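Local coordinates for C-domain type II peptide synthetase (Streptomyces globisporus, PDB 4ZNM), which belongs to the condensation-domain family of type II peptide synthetases and has a two-lobed alpha/beta fold, with a separate mixed beta sheet in each half, at residues A[51-56]-A[142-147]; A[123-128]-A[398-403]; A[186-191]-A[303-308]; A[213-218]-A[341-346]; A[248-253]-A[448-453]. One frame throughout, in Å; residues are numbered along the deposited sequence.

The five contacts illustrate how an alpha/beta protein is tied together by links that overlap along its sequence. From the N terminus, residues 51-56 are met by 142-147, closing interaction 1 at one end of the six-stranded sheet. Interaction 2 opens at 123-128 before that closure, so the two cross; it closes only at 398-403, where the chain runs from the six-stranded to the five-stranded sheet. Interactions 3 and 4, loop on loop and helix on loop, are nested within it and cross each other. Interaction 5 opens at 248-253 and crosses interactions 2, 3 and 4, closing at 448-453 on the long C-terminal helix. Interaction 1 precedes interactions 3, 4 and 5 in series.

Interaction 1: residues A[51-56]-A[142-147]; sequences AWRLTG and GRFDQK
The carbonyl oxygen of Lys147 is approached by both an N-H and a C-H, from the end of strand 47-55 and the residue after it. Gly56 N donates to Lys147 O over 2.8 Å, and at 172° the bond is nearly straight. The CA of Thr55, 3.4 Å from Lys147 O, adds a CA-H...O contact. A second one runs the other way, with Lys147 CA 3.4 Å from Gly56 O, so the two backbones grip each other reciprocally. Gly56 has a positive phi, in a conformation where a side chain would press on the preceding carbonyl oxygen. In segment 142-147 an Asx turn lies at the corner: Asp145 OD1 accepts from Lys147 N at 2.9 Å, while Asp145 OD2 is salt-bridged to Arg113.

Further back along the strand, Arg53 has CG anti to its backbone N (chi1 -171°) and bends at chi2. Its NE comes within 4.1 Å of Phe144 CE2, which lies over one face of the guanidinium; the guanidinium and ring planes are 62° apart. The charge itself is answered elsewhere, by Asp148 and Glu110.

Strand 148-156 lies between strands 47-55 and 137-143 in the sheet, so this contact joins the end of one strand to the turn linking the other two. Arg53 and Phe144 pack on helix 110-125, whereas Trp52 and Leu54 meet helix 162-180.

Interaction 2: residues A[123-128]-A[398-403]; sequences EVESTG and LSQAEG
Van der Waals contact carries the meeting of Glu125 with Gln400. The Glu125 chain reaches out extended, with CG anti to the backbone N (chi1 -172°), and Gln400 NE2 rests against it, 3.7 Å from Glu125 CB. The carboxylate and amide planes are 73° apart, and no hydrogen bond joins them: NE2 donates to Asn122 O instead. Glu125 OE1 lies 3.6 Å from Gly403 CA, an approach open to it because Gly403 has no side chain there.

In fold terms, the C-terminal end of helix 110-125 here meets the connection that leaves the six-stranded sheet at strand 388-392 and enters the five-stranded one at strand 410-416.

Among the polar links, Glu125 OE1 accepts from Ser404 N, and OE2 forms salt bridges with Arg246 and Arg396. Gln400 OE1 takes the N-H of Glu402 at 3.1 Å, a bond within the loop itself. Ser126 CA makes a CA-H...O contact with Glu402 O at 3.5 Å, and a water donates to Ser126 O and, weakly, to Glu402 O.

Interaction 3: residues A[186-191]-A[303-308]; sequences PLPEPA and FEDTVG
Two irregular loops meet here in a largely buried contact: residues 186-191, in the loop between helices 162-180 and 193-203, and residues 303-308, between strands 288-295 and 312-319. The direct polar link is Thr306 OG1 to Ala191 O, at 2.9 Å, with the hydroxyl 47° above the plane of the carbonyl. Thr306 OG1 is anti to its own carbonyl carbon (chi1 -59°), while the methyl CG2 also lies against Ala191 O. A water donates to OG1 as well and accepts from Ala191 N. Another water donates to Ala191 O and accepts from Val307 N, so that the Ala191 carbonyl receives both a hydroxyl and a water.

The second loop contains a type I beta turn from Phe303 to Thr306, closed by Thr306 N donating to Phe303 O at 3.0 Å. This turn presents Phe303 to Ala191, whose CB lies 3.7 Å from ring atom CD1; Phe196 meets the same ring edge-to-face.

At the outer end Pro188 and Asp305 cross at about a right angle, with Pro188 CG only 3.0 Å from Asp305 OD2, a tight approach. Pro190 CB lies 3.5 Å from Asp305 O. The other carboxylate oxygen, Asp305 OD1, is salt-bridged to Arg170 of helix 162-180.

Interaction 4: residues A[213-218]-A[341-346]; sequences KEFWRK and FTHELP
Trp216 NE1 donates to the backbone oxygen of His343 over 2.7 Å, with an angle of 166° at the hydrogen. The oxygen sits at the edge of the indole, close to its plane, but the donor stands well above the plane of the peptide carbonyl. This bond would help to fix the indole's rotation, and it satisfies a carbonyl that has just left helix 339-342.

Beside it, Phe215 projects from the helix with CG anti to the backbone N (chi1 164°), and its ring forms an offset stack with the imidazole of His343. The centroids are 4.1 Å apart and the planes 13° from parallel. Phe215 CB adds a CH-pi contact, 3.9 Å from the imidazole centroid and over the face. Thr342 CG2 covers the opposite face of the imidazole, leaving it sandwiched.

Residues 343-346 form the short linker from helix 339-342 to Pro346, the N-cap of helix 347-350; within it His343 and Leu345 turn toward helix 207-219.

Leu345 CD1 touches Lys213 CG at 3.8 Å and Trp216 CD1 at 3.9 Å. The indole also touches Leu314 of strand 312-319.

Interaction 5: residues A[248-253]-A[448-453]; sequences AVRGEL and VLENAV
Leu253 reaches from the first turn of its helix into the flank of helix 435-454. Its CB lies 4.0 Å above the plane of the Arg250 guanidinium, toward the rim. CG lies anti to the backbone N (chi1 -178°), and the two methyls part beyond it. CD1 is 3.7 Å from Glu450 CA and also touches Glu450 CB; it also meets Val453 CG2, 4.0 Å away, the two side chains crossing at about a right angle. CD2 turns to Leu449 and approaches that residue's CD2 at 4.3 Å. One leucine thus spans a full turn of the opposing helix.

Over this apolar patch lies a salt bridge. Arg250 NH2 meets Glu450 OE1, which approaches the edge of the guanidinium near its plane; the carboxylate is turned 67° from that plane. Since Arg250 is poorly ordered, the very short separation between NH2 and OE1 is doubtful.

Arg250 is also the N-cap residue through which edge strand 242-249 of the five-stranded sheet passes into helix 251-264. Leu449 and Val453 continue the packing onto that helix and onto helix 268-284, helix against helix beside the edge strand, as in an alpha/beta lobe of the condensation-domain fold.

Interaction 1: residues A[51-56]-A[142-147]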
# COMPACT_ATOMS: atom_id res chain seq x y z
N ALA A 51 -11.28 0.87 6.23
CA ALA A 51 -12.61 1.12 6.78
C ALA A 51 -13.67 0.85 5.75
O ALA A 51 -13.50 1.19 4.56
CB ALA A 51 -12.71 2.55 7.26
N TRP A 52 -14.78 0.27 6.22
CA TRP A 52 -15.94 -0.06 5.41
C TRP A 52 -17.19 0.52 6.04
O TRP A 52 -17.39 0.37 7.26
CB TRP A 52 -16.07 -1.57 5.30
CG TRP A 52 -15.06 -2.21 4.45
CD1 TRP A 52 -15.21 -2.57 3.15
CD2 TRP A 52 -13.74 -2.58 4.82
NE1 TRP A 52 -14.07 -3.14 2.69
CE2 TRP A 52 -13.15 -3.16 3.69
CE3 TRP A 52 -13.00 -2.47 5.99
CZ2 TRP A 52 -11.84 -3.63 3.70
CZ3 TRP A 52 -11.71 -2.94 6.01
CH2 TRP A 52 -11.13 -3.52 4.87
N ARG A 53 -18.03 1.15 5.24
CA ARG A 53 -19.35 1.61 5.69
C ARG A 53 -20.31 0.43 5.60
O ARG A 53 -20.45 -0.17 4.51
CB ARG A 53 -19.82 2.79 4.82
CG ARG A 53 -21.07 3.51 5.29
CD ARG A 53 -20.82 4.40 6.50
NE ARG A 53 -22.03 5.11 6.82
CZ ARG A 53 -22.34 6.32 6.39
NH1 ARG A 53 -23.52 6.83 6.70
NH2 ARG A 53 -21.50 7.03 5.65
N LEU A 54 -20.96 0.09 6.72
CA LEU A 54 -21.91 -1.05 6.79
C LEU A 54 -23.35 -0.61 6.93
O LEU A 54 -23.66 0.18 7.80
CB LEU A 54 -21.59 -1.98 7.97
CG LEU A 54 -20.16 -2.50 8.09
CD1 LEU A 54 -20.03 -3.42 9.34
CD2 LEU A 54 -19.77 -3.23 6.87
N THR A 55 -24.22 -1.10 6.05
CA THR A 55 -25.65 -0.81 6.06
C THR A 55 -26.40 -2.09 6.39
O THR A 55 -26.24 -3.08 5.68
CB THR A 55 -26.14 -0.24 4.70
OG1 THR A 55 -25.30 0.87 4.33
CG2 THR A 55 -27.61 0.18 4.76
N GLY A 56 -27.18 -2.06 7.47
CA GLY A 56 -27.94 -3.23 7.88
C GLY A 56 -27.71 -3.49 9.35
O GLY A 56 -26.84 -2.89 9.95
N GLY A 142 -17.56 1.19 14.78
CA GLY A 142 -18.23 2.40 15.20
C GLY A 142 -19.67 2.45 14.71
O GLY A 142 -19.91 2.55 13.52
N ARG A 143 -20.64 2.39 15.62
CA ARG A 143 -22.05 2.34 15.18
C ARG A 143 -22.68 3.68 15.33
O ARG A 143 -22.56 4.31 16.36
CB ARG A 143 -22.82 1.32 15.99
CG ARG A 143 -22.17 -0.07 15.97
CD ARG A 143 -23.08 -1.11 16.58
NE ARG A 143 -24.17 -1.42 15.68
CZ ARG A 143 -25.10 -2.35 15.91
NH1 ARG A 143 -25.06 -3.09 17.02
NH2 ARG A 143 -26.06 -2.54 15.03
N PHE A 144 -23.38 4.12 14.30
CA PHE A 144 -24.20 5.31 14.42
C PHE A 144 -25.59 5.03 14.99
O PHE A 144 -26.10 5.78 15.82
CB PHE A 144 -24.34 5.96 13.05
CG PHE A 144 -23.01 6.33 12.45
CD1 PHE A 144 -22.27 7.39 12.94
CD2 PHE A 144 -22.50 5.61 11.38
CE1 PHE A 144 -21.05 7.73 12.36
CE2 PHE A 144 -21.30 5.96 10.81
CZ PHE A 144 -20.57 7.01 11.31
N ASP A 145 -26.20 3.97 14.48
CA ASP A 145 -27.55 3.58 14.90
C ASP A 145 -27.65 2.10 14.55
O ASP A 145 -26.63 1.46 14.23
CB ASP A 145 -28.63 4.45 14.25
CG ASP A 145 -28.63 4.36 12.73
OD1 ASP A 145 -28.33 3.27 12.20
OD2 ASP A 145 -28.98 5.37 12.05
N GLN A 146 -28.85 1.53 14.66
CA GLN A 146 -28.99 0.07 14.60
C GLN A 146 -28.77 -0.46 13.18
O GLN A 146 -28.68 -1.68 12.97
CB GLN A 146 -30.38 -0.35 15.12
CG GLN A 146 -30.50 -0.29 16.64
CD GLN A 146 -29.57 -1.28 17.34
OE1 GLN A 146 -29.72 -2.49 17.21
NE2 GLN A 146 -28.58 -0.76 18.04
N LYS A 147 -28.66 0.42 12.20
CA LYS A 147 -28.49 -0.04 10.81
C LYS A 147 -27.39 0.67 10.02
O LYS A 147 -27.21 0.39 8.82
CB LYS A 147 -29.83 0.11 10.05
CG LYS A 147 -30.38 1.52 10.04
CD LYS A 147 -31.74 1.60 9.35
CE LYS A 147 -32.31 3.01 9.41
NZ LYS A 147 -32.53 3.47 10.80

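Interaction 2: residues A[123-128]-A[398-403]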
# COMPACT_ATOMS: atom_id res chain seq x y z
N GLU A 123 -7.86 7.59 14.09
CA GLU A 123 -7.52 7.29 15.48
C GLU A 123 -6.98 5.88 15.55
O GLU A 123 -5.96 5.63 16.19
CB GLU A 123 -8.73 7.45 16.41
CG GLU A 123 -8.35 7.15 17.86
CD GLU A 123 -9.55 7.01 18.76
OE1 GLU A 123 -10.61 7.59 18.44
OE2 GLU A 123 -9.42 6.33 19.80
N VAL A 124 -7.64 4.93 14.89
CA VAL A 124 -7.15 3.55 14.93
C VAL A 124 -5.75 3.49 14.31
O VAL A 124 -4.87 2.87 14.86
CB VAL A 124 -8.12 2.59 14.21
CG1 VAL A 124 -7.47 1.22 13.98
CG2 VAL A 124 -9.39 2.46 15.02
N GLU A 125 -5.52 4.21 13.22
CA GLU A 125 -4.20 4.23 12.57
C GLU A 125 -3.12 4.80 13.48
O GLU A 125 -1.95 4.48 13.31
CB GLU A 125 -4.23 5.06 11.27
CG GLU A 125 -2.97 4.95 10.46
CD GLU A 125 -2.95 5.90 9.25
OE1 GLU A 125 -1.85 6.05 8.63
OE2 GLU A 125 -4.01 6.48 8.92
N SER A 126 -3.47 5.67 14.41
CA SER A 126 -2.47 6.16 15.35
C SER A 126 -2.16 5.20 16.49
O SER A 126 -1.26 5.48 17.27
CB SER A 126 -2.88 7.50 15.94
OG SER A 126 -3.94 7.28 16.87
N THR A 127 -2.84 4.07 16.58
CA THR A 127 -2.53 3.10 17.62
C THR A 127 -1.56 2.04 17.09
O THR A 127 -1.37 1.91 15.88
CB THR A 127 -3.80 2.41 18.15
OG1 THR A 127 -4.37 1.57 17.14
CG2 THR A 127 -4.79 3.46 18.60
N GLY A 128 -0.93 1.30 18.00
CA GLY A 128 0.09 0.33 17.64
C GLY A 128 -0.43 -1.09 17.61
O GLY A 128 -1.48 -1.40 18.17
N LEU A 398 -8.85 13.75 5.77
CA LEU A 398 -8.25 14.08 7.04
C LEU A 398 -6.81 13.61 7.06
O LEU A 398 -6.54 12.42 7.00
CB LEU A 398 -9.03 13.41 8.17
CG LEU A 398 -9.29 14.15 9.47
CD1 LEU A 398 -9.77 15.57 9.25
CD2 LEU A 398 -10.34 13.38 10.23
N SER A 399 -5.90 14.55 7.20
CA SER A 399 -4.50 14.19 7.33
C SER A 399 -4.19 13.61 8.73
O SER A 399 -4.99 13.69 9.69
CB SER A 399 -3.62 15.40 7.02
OG SER A 399 -3.62 16.31 8.10
N GLN A 400 -3.03 12.98 8.82
CA GLN A 400 -2.65 12.18 9.97
C GLN A 400 -1.25 12.60 10.37
O GLN A 400 -0.31 12.48 9.56
CB GLN A 400 -2.69 10.68 9.64
CG GLN A 400 -1.89 9.77 10.57
CD GLN A 400 -2.62 9.52 11.84
OE1 GLN A 400 -2.31 10.11 12.90
NE2 GLN A 400 -3.62 8.67 11.76
N ALA A 401 -1.10 13.07 11.61
CA ALA A 401 0.19 13.53 12.09
C ALA A 401 1.14 12.37 12.41
O ALA A 401 2.34 12.51 12.29
CB ALA A 401 0.01 14.39 13.31
N GLU A 402 0.59 11.22 12.80
CA GLU A 402 1.39 10.08 13.23
C GLU A 402 0.65 8.77 13.01
O GLU A 402 -0.16 8.37 13.84
CB GLU A 402 1.77 10.20 14.71
CG GLU A 402 2.79 9.13 15.14
CD GLU A 402 3.68 9.57 16.31
OE1 GLU A 402 3.14 10.22 17.25
OE2 GLU A 402 4.91 9.26 16.29
N GLY A 403 0.94 8.12 11.89
CA GLY A 403 0.16 6.98 11.43
C GLY A 403 0.98 5.80 11.02
O GLY A 403 2.09 5.59 11.54
O HOH W 1 0.38 7.58 17.16

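Interaction 3: residues A[186-191]-A[303-308]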
# COMPACT_ATOMS: atom_id res chain seq x y z
N PRO A 186 -20.33 -20.23 -0.99
CA PRO A 186 -19.17 -20.74 -0.25
C PRO A 186 -17.92 -19.95 -0.56
O PRO A 186 -17.79 -19.43 -1.68
CB PRO A 186 -19.03 -22.18 -0.75
CG PRO A 186 -19.66 -22.17 -2.10
CD PRO A 186 -20.83 -21.21 -1.97
N LEU A 187 -17.02 -19.86 0.41
CA LEU A 187 -15.72 -19.27 0.17
C LEU A 187 -14.85 -20.33 -0.46
O LEU A 187 -14.92 -21.49 -0.07
CB LEU A 187 -15.08 -18.77 1.48
CG LEU A 187 -15.81 -17.63 2.21
CD1 LEU A 187 -15.09 -17.32 3.52
CD2 LEU A 187 -15.87 -16.40 1.32
N PRO A 188 -14.00 -19.95 -1.43
CA PRO A 188 -13.02 -20.93 -1.91
C PRO A 188 -12.00 -21.29 -0.81
O PRO A 188 -11.76 -20.52 0.10
CB PRO A 188 -12.36 -20.20 -3.08
CG PRO A 188 -12.53 -18.74 -2.78
CD PRO A 188 -13.85 -18.64 -2.09
N GLU A 189 -11.41 -22.47 -0.89
CA GLU A 189 -10.36 -22.84 0.03
C GLU A 189 -9.13 -21.98 -0.28
O GLU A 189 -8.69 -21.91 -1.42
CB GLU A 189 -10.04 -24.34 -0.09
CG GLU A 189 -9.21 -24.93 1.06
CD GLU A 189 -9.95 -24.97 2.40
OE1 GLU A 189 -11.21 -24.90 2.42
OE2 GLU A 189 -9.26 -25.07 3.44
N PRO A 190 -8.59 -21.27 0.73
CA PRO A 190 -7.48 -20.41 0.34
C PRO A 190 -6.14 -21.11 0.40
O PRO A 190 -5.91 -22.03 1.18
CB PRO A 190 -7.54 -19.29 1.38
CG PRO A 190 -8.07 -19.96 2.61
CD PRO A 190 -8.97 -21.10 2.15
N ALA A 191 -5.25 -20.66 -0.44
CA ALA A 191 -3.86 -21.05 -0.32
C ALA A 191 -3.29 -20.23 0.86
O ALA A 191 -3.65 -19.06 1.05
CB ALA A 191 -3.11 -20.78 -1.60
N PHE A 303 -2.99 -17.60 -5.75
CA PHE A 303 -2.90 -16.90 -4.47
C PHE A 303 -3.87 -15.70 -4.31
O PHE A 303 -3.74 -14.91 -3.39
CB PHE A 303 -1.44 -16.49 -4.24
CG PHE A 303 -0.52 -17.68 -4.19
CD1 PHE A 303 -0.53 -18.51 -3.09
CD2 PHE A 303 0.28 -18.00 -5.24
CE1 PHE A 303 0.27 -19.63 -3.04
CE2 PHE A 303 1.07 -19.13 -5.21
CZ PHE A 303 1.06 -19.94 -4.10
N GLU A 304 -4.91 -15.63 -5.13
CA GLU A 304 -5.81 -14.46 -5.12
C GLU A 304 -6.72 -14.39 -3.89
O GLU A 304 -7.23 -13.32 -3.58
CB GLU A 304 -6.68 -14.46 -6.40
CG GLU A 304 -7.66 -15.61 -6.53
CD GLU A 304 -8.31 -15.66 -7.92
OE1 GLU A 304 -9.22 -16.49 -8.11
OE2 GLU A 304 -7.92 -14.85 -8.80
N ASP A 305 -6.97 -15.52 -3.24
CA ASP A 305 -7.70 -15.54 -1.98
C ASP A 305 -6.77 -15.61 -0.76
O ASP A 305 -7.23 -15.91 0.35
CB ASP A 305 -8.65 -16.75 -1.97
CG ASP A 305 -9.70 -16.66 -3.08
OD1 ASP A 305 -10.27 -15.55 -3.27
OD2 ASP A 305 -9.94 -17.66 -3.80
N THR A 306 -5.48 -15.35 -0.98
CA THR A 306 -4.45 -15.56 0.05
C THR A 306 -4.12 -14.28 0.81
O THR A 306 -3.75 -13.27 0.19
CB THR A 306 -3.13 -16.08 -0.52
OG1 THR A 306 -3.35 -17.32 -1.19
CG2 THR A 306 -2.09 -16.30 0.62
N VAL A 307 -4.18 -14.36 2.13
CA VAL A 307 -3.75 -13.26 3.00
C VAL A 307 -2.26 -13.35 3.23
O VAL A 307 -1.69 -14.39 3.61
CB VAL A 307 -4.57 -13.25 4.31
CG1 VAL A 307 -4.05 -12.19 5.31
CG2 VAL A 307 -6.04 -13.00 3.99
N GLY A 308 -1.61 -12.22 2.95
CA GLY A 308 -0.18 -12.06 3.10
C GLY A 308 0.23 -10.71 2.49
O GLY A 308 -0.60 -10.01 1.92
O HOH W 2 -4.36 -17.09 3.25
O HOH W 3 -5.73 -18.40 -2.52

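Interaction 4: residues A[213-218]-A[341-346]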
# COMPACT_ATOMS: atom_id res chain seq x y z
N LYS A 213 17.90 -11.24 -14.81
CA LYS A 213 19.04 -10.64 -14.10
C LYS A 213 19.94 -9.94 -15.10
O LYS A 213 20.41 -8.84 -14.82
CB LYS A 213 19.84 -11.69 -13.30
CG LYS A 213 19.18 -12.01 -11.98
CD LYS A 213 19.85 -13.12 -11.19
CE LYS A 213 19.13 -13.29 -9.86
NZ LYS A 213 19.91 -14.02 -8.86
N GLU A 214 20.15 -10.56 -16.25
CA GLU A 214 21.02 -9.95 -17.27
C GLU A 214 20.33 -8.72 -17.83
O GLU A 214 20.98 -7.73 -18.08
CB GLU A 214 21.36 -10.93 -18.39
CG GLU A 214 22.68 -10.57 -19.11
CD GLU A 214 22.98 -11.48 -20.31
OE1 GLU A 214 22.82 -12.71 -20.18
OE2 GLU A 214 23.39 -10.95 -21.37
N PHE A 215 19.01 -8.78 -18.01
CA PHE A 215 18.27 -7.59 -18.43
C PHE A 215 18.45 -6.42 -17.45
O PHE A 215 18.70 -5.29 -17.86
CB PHE A 215 16.77 -7.89 -18.58
CG PHE A 215 15.92 -6.65 -18.63
CD1 PHE A 215 15.70 -6.01 -19.82
CD2 PHE A 215 15.36 -6.12 -17.48
CE1 PHE A 215 14.96 -4.86 -19.87
CE2 PHE A 215 14.62 -4.96 -17.53
CZ PHE A 215 14.41 -4.35 -18.73
N TRP A 216 18.33 -6.68 -16.15
CA TRP A 216 18.38 -5.62 -15.16
C TRP A 216 19.77 -5.02 -14.97
O TRP A 216 19.90 -3.81 -14.80
CB TRP A 216 17.85 -6.13 -13.83
CG TRP A 216 16.36 -6.27 -13.81
CD1 TRP A 216 15.63 -7.43 -13.79
CD2 TRP A 216 15.41 -5.20 -13.82
NE1 TRP A 216 14.28 -7.14 -13.76
CE2 TRP A 216 14.12 -5.78 -13.78
CE3 TRP A 216 15.53 -3.81 -13.83
CZ2 TRP A 216 12.96 -5.00 -13.79
CZ3 TRP A 216 14.37 -3.05 -13.81
CH2 TRP A 216 13.11 -3.64 -13.80
N ARG A 217 20.80 -5.87 -14.99
CA ARG A 217 22.19 -5.41 -14.93
C ARG A 217 22.40 -4.37 -16.03
O ARG A 217 22.97 -3.29 -15.79
CB ARG A 217 23.18 -6.56 -15.11
CG ARG A 217 23.44 -7.40 -13.87
CD ARG A 217 24.51 -8.49 -14.15
NE ARG A 217 24.07 -9.81 -13.66
CZ ARG A 217 23.78 -10.86 -14.43
NH1 ARG A 217 23.89 -10.81 -15.76
NH2 ARG A 217 23.38 -11.99 -13.85
N LYS A 218 21.95 -4.70 -17.24
CA LYS A 218 22.11 -3.76 -18.36
C LYS A 218 21.22 -2.55 -18.19
O LYS A 218 21.66 -1.42 -18.33
CB LYS A 218 21.80 -4.43 -19.70
CG LYS A 218 22.69 -5.61 -20.05
CD LYS A 218 22.21 -6.33 -21.31
CE LYS A 218 23.17 -7.45 -21.70
NZ LYS A 218 22.70 -8.23 -22.89
N PHE A 341 7.67 -5.29 -15.80
CA PHE A 341 6.82 -6.37 -15.39
C PHE A 341 7.22 -7.67 -16.10
O PHE A 341 7.14 -8.73 -15.51
CB PHE A 341 5.34 -6.02 -15.66
CG PHE A 341 4.79 -4.97 -14.71
CD1 PHE A 341 4.61 -5.26 -13.37
CD2 PHE A 341 4.43 -3.71 -15.17
CE1 PHE A 341 4.10 -4.31 -12.50
CE2 PHE A 341 3.91 -2.76 -14.30
CZ PHE A 341 3.76 -3.06 -12.97
N THR A 342 7.65 -7.59 -17.35
CA THR A 342 8.09 -8.81 -18.05
C THR A 342 9.25 -9.46 -17.32
O THR A 342 9.31 -10.69 -17.18
CB THR A 342 8.52 -8.51 -19.49
OG1 THR A 342 7.37 -8.15 -20.24
CG2 THR A 342 9.19 -9.74 -20.15
N HIS A 343 10.16 -8.63 -16.83
CA HIS A 343 11.36 -9.16 -16.20
C HIS A 343 11.34 -9.04 -14.70
O HIS A 343 12.39 -9.08 -14.05
CB HIS A 343 12.60 -8.44 -16.73
CG HIS A 343 12.83 -8.67 -18.19
ND1 HIS A 343 13.33 -9.85 -18.68
CD2 HIS A 343 12.64 -7.86 -19.26
CE1 HIS A 343 13.45 -9.76 -20.00
NE2 HIS A 343 13.04 -8.56 -20.37
N GLU A 344 10.14 -8.91 -14.14
CA GLU A 344 10.06 -8.60 -12.72
C GLU A 344 10.78 -9.66 -11.88
O GLU A 344 10.61 -10.86 -12.07
CB GLU A 344 8.61 -8.48 -12.25
CG GLU A 344 8.53 -8.16 -10.77
CD GLU A 344 7.12 -7.87 -10.21
OE1 GLU A 344 6.16 -7.85 -11.00
OE2 GLU A 344 6.98 -7.70 -8.97
N LEU A 345 11.53 -9.17 -10.90
CA LEU A 345 12.16 -10.03 -9.90
C LEU A 345 11.91 -9.56 -8.47
O LEU A 345 11.82 -8.35 -8.23
CB LEU A 345 13.67 -10.08 -10.13
CG LEU A 345 14.20 -10.72 -11.43
CD1 LEU A 345 15.69 -10.55 -11.48
CD2 LEU A 345 13.82 -12.21 -11.50
N PRO A 346 11.88 -10.51 -7.52
CA PRO A 346 11.86 -10.07 -6.12
C PRO A 346 13.05 -9.18 -5.84
O PRO A 346 14.20 -9.59 -6.09
CB PRO A 346 11.95 -11.38 -5.33
CG PRO A 346 11.84 -12.49 -6.33
CD PRO A 346 12.18 -11.94 -7.65

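Interaction 5: residues A[248-253]-A[448-453]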
# COMPACT_ATOMS: atom_id res chain seq x y z
N ALA A 248 -7.47 13.96 -3.23
CA ALA A 248 -8.40 13.32 -4.16
C ALA A 248 -8.29 14.03 -5.48
O ALA A 248 -8.14 15.25 -5.54
CB ALA A 248 -9.78 13.39 -3.66
N VAL A 249 -8.32 13.26 -6.56
CA VAL A 249 -8.29 13.88 -7.85
C VAL A 249 -9.73 14.19 -8.19
O VAL A 249 -10.54 13.28 -8.41
CB VAL A 249 -7.58 13.03 -8.87
CG1 VAL A 249 -7.46 13.78 -10.19
CG2 VAL A 249 -6.21 12.72 -8.37
N ARG A 250 -10.02 15.49 -8.15
CA ARG A 250 -11.28 16.12 -8.55
C ARG A 250 -11.92 15.52 -9.81
O ARG A 250 -11.23 15.21 -10.77
CB ARG A 250 -11.03 17.62 -8.79
CG ARG A 250 -10.37 18.33 -7.61
CD ARG A 250 -10.04 19.81 -7.90
NE ARG A 250 -8.93 20.02 -8.85
CZ ARG A 250 -9.07 20.33 -10.14
NH1 ARG A 250 -10.27 20.45 -10.70
NH2 ARG A 250 -7.98 20.50 -10.89
N GLY A 251 -13.25 15.38 -9.80
CA GLY A 251 -13.99 14.82 -10.91
C GLY A 251 -13.54 15.32 -12.27
O GLY A 251 -13.16 14.52 -13.11
N GLU A 252 -13.57 16.63 -12.49
CA GLU A 252 -13.07 17.24 -13.74
C GLU A 252 -11.66 16.71 -14.11
O GLU A 252 -11.45 16.18 -15.20
CB GLU A 252 -13.07 18.77 -13.60
CG GLU A 252 -12.96 19.56 -14.92
CD GLU A 252 -13.51 21.00 -14.82
OE1 GLU A 252 -14.57 21.29 -15.42
OE2 GLU A 252 -12.87 21.84 -14.15
N LEU A 253 -10.70 16.87 -13.21
CA LEU A 253 -9.35 16.38 -13.47
C LEU A 253 -9.30 14.86 -13.64
O LEU A 253 -8.59 14.36 -14.52
CB LEU A 253 -8.41 16.78 -12.33
CG LEU A 253 -6.93 16.39 -12.48
CD1 LEU A 253 -6.38 16.85 -13.83
CD2 LEU A 253 -6.16 16.99 -11.34
N VAL A 448 1.11 19.98 -11.92
CA VAL A 448 1.80 19.37 -13.07
C VAL A 448 0.82 18.46 -13.82
O VAL A 448 0.68 18.54 -15.05
CB VAL A 448 3.05 18.60 -12.62
CG1 VAL A 448 3.50 17.61 -13.69
CG2 VAL A 448 4.17 19.56 -12.31
N LEU A 449 0.13 17.61 -13.06
CA LEU A 449 -0.80 16.64 -13.64
C LEU A 449 -1.91 17.34 -14.41
O LEU A 449 -2.25 16.95 -15.52
CB LEU A 449 -1.41 15.74 -12.54
CG LEU A 449 -2.47 14.75 -12.96
CD1 LEU A 449 -1.88 13.74 -13.93
CD2 LEU A 449 -3.03 14.04 -11.73
N GLU A 450 -2.48 18.40 -13.85
CA GLU A 450 -3.56 19.10 -14.53
C GLU A 450 -3.11 19.68 -15.86
O GLU A 450 -3.81 19.57 -16.89
CB GLU A 450 -4.10 20.22 -13.66
CG GLU A 450 -5.32 20.92 -14.24
CD GLU A 450 -5.92 21.92 -13.26
OE1 GLU A 450 -6.01 21.59 -12.06
OE2 GLU A 450 -6.28 23.03 -13.70
N ASN A 451 -1.95 20.30 -15.85
CA ASN A 451 -1.43 20.97 -17.03
C ASN A 451 -0.99 19.96 -18.09
O ASN A 451 -1.13 20.18 -19.28
CB ASN A 451 -0.29 21.88 -16.64
CG ASN A 451 -0.79 23.15 -16.01
OD1 ASN A 451 -1.79 23.72 -16.46
ND2 ASN A 451 -0.12 23.61 -14.96
N ALA A 452 -0.49 18.82 -17.64
CA ALA A 452 -0.04 17.79 -18.56
C ALA A 452 -1.19 17.22 -19.39
O ALA A 452 -1.04 17.09 -20.60
CB ALA A 452 0.66 16.68 -17.79
N VAL A 453 -2.31 16.87 -18.77
CA VAL A 453 -3.40 16.21 -19.49
C VAL A 453 -4.24 17.25 -20.24
O VAL A 453 -4.88 16.92 -21.23
CB VAL A 453 -4.29 15.36 -18.57
CG1 VAL A 453 -3.52 14.18 -18.03
CG2 VAL A 453 -4.86 16.21 -17.47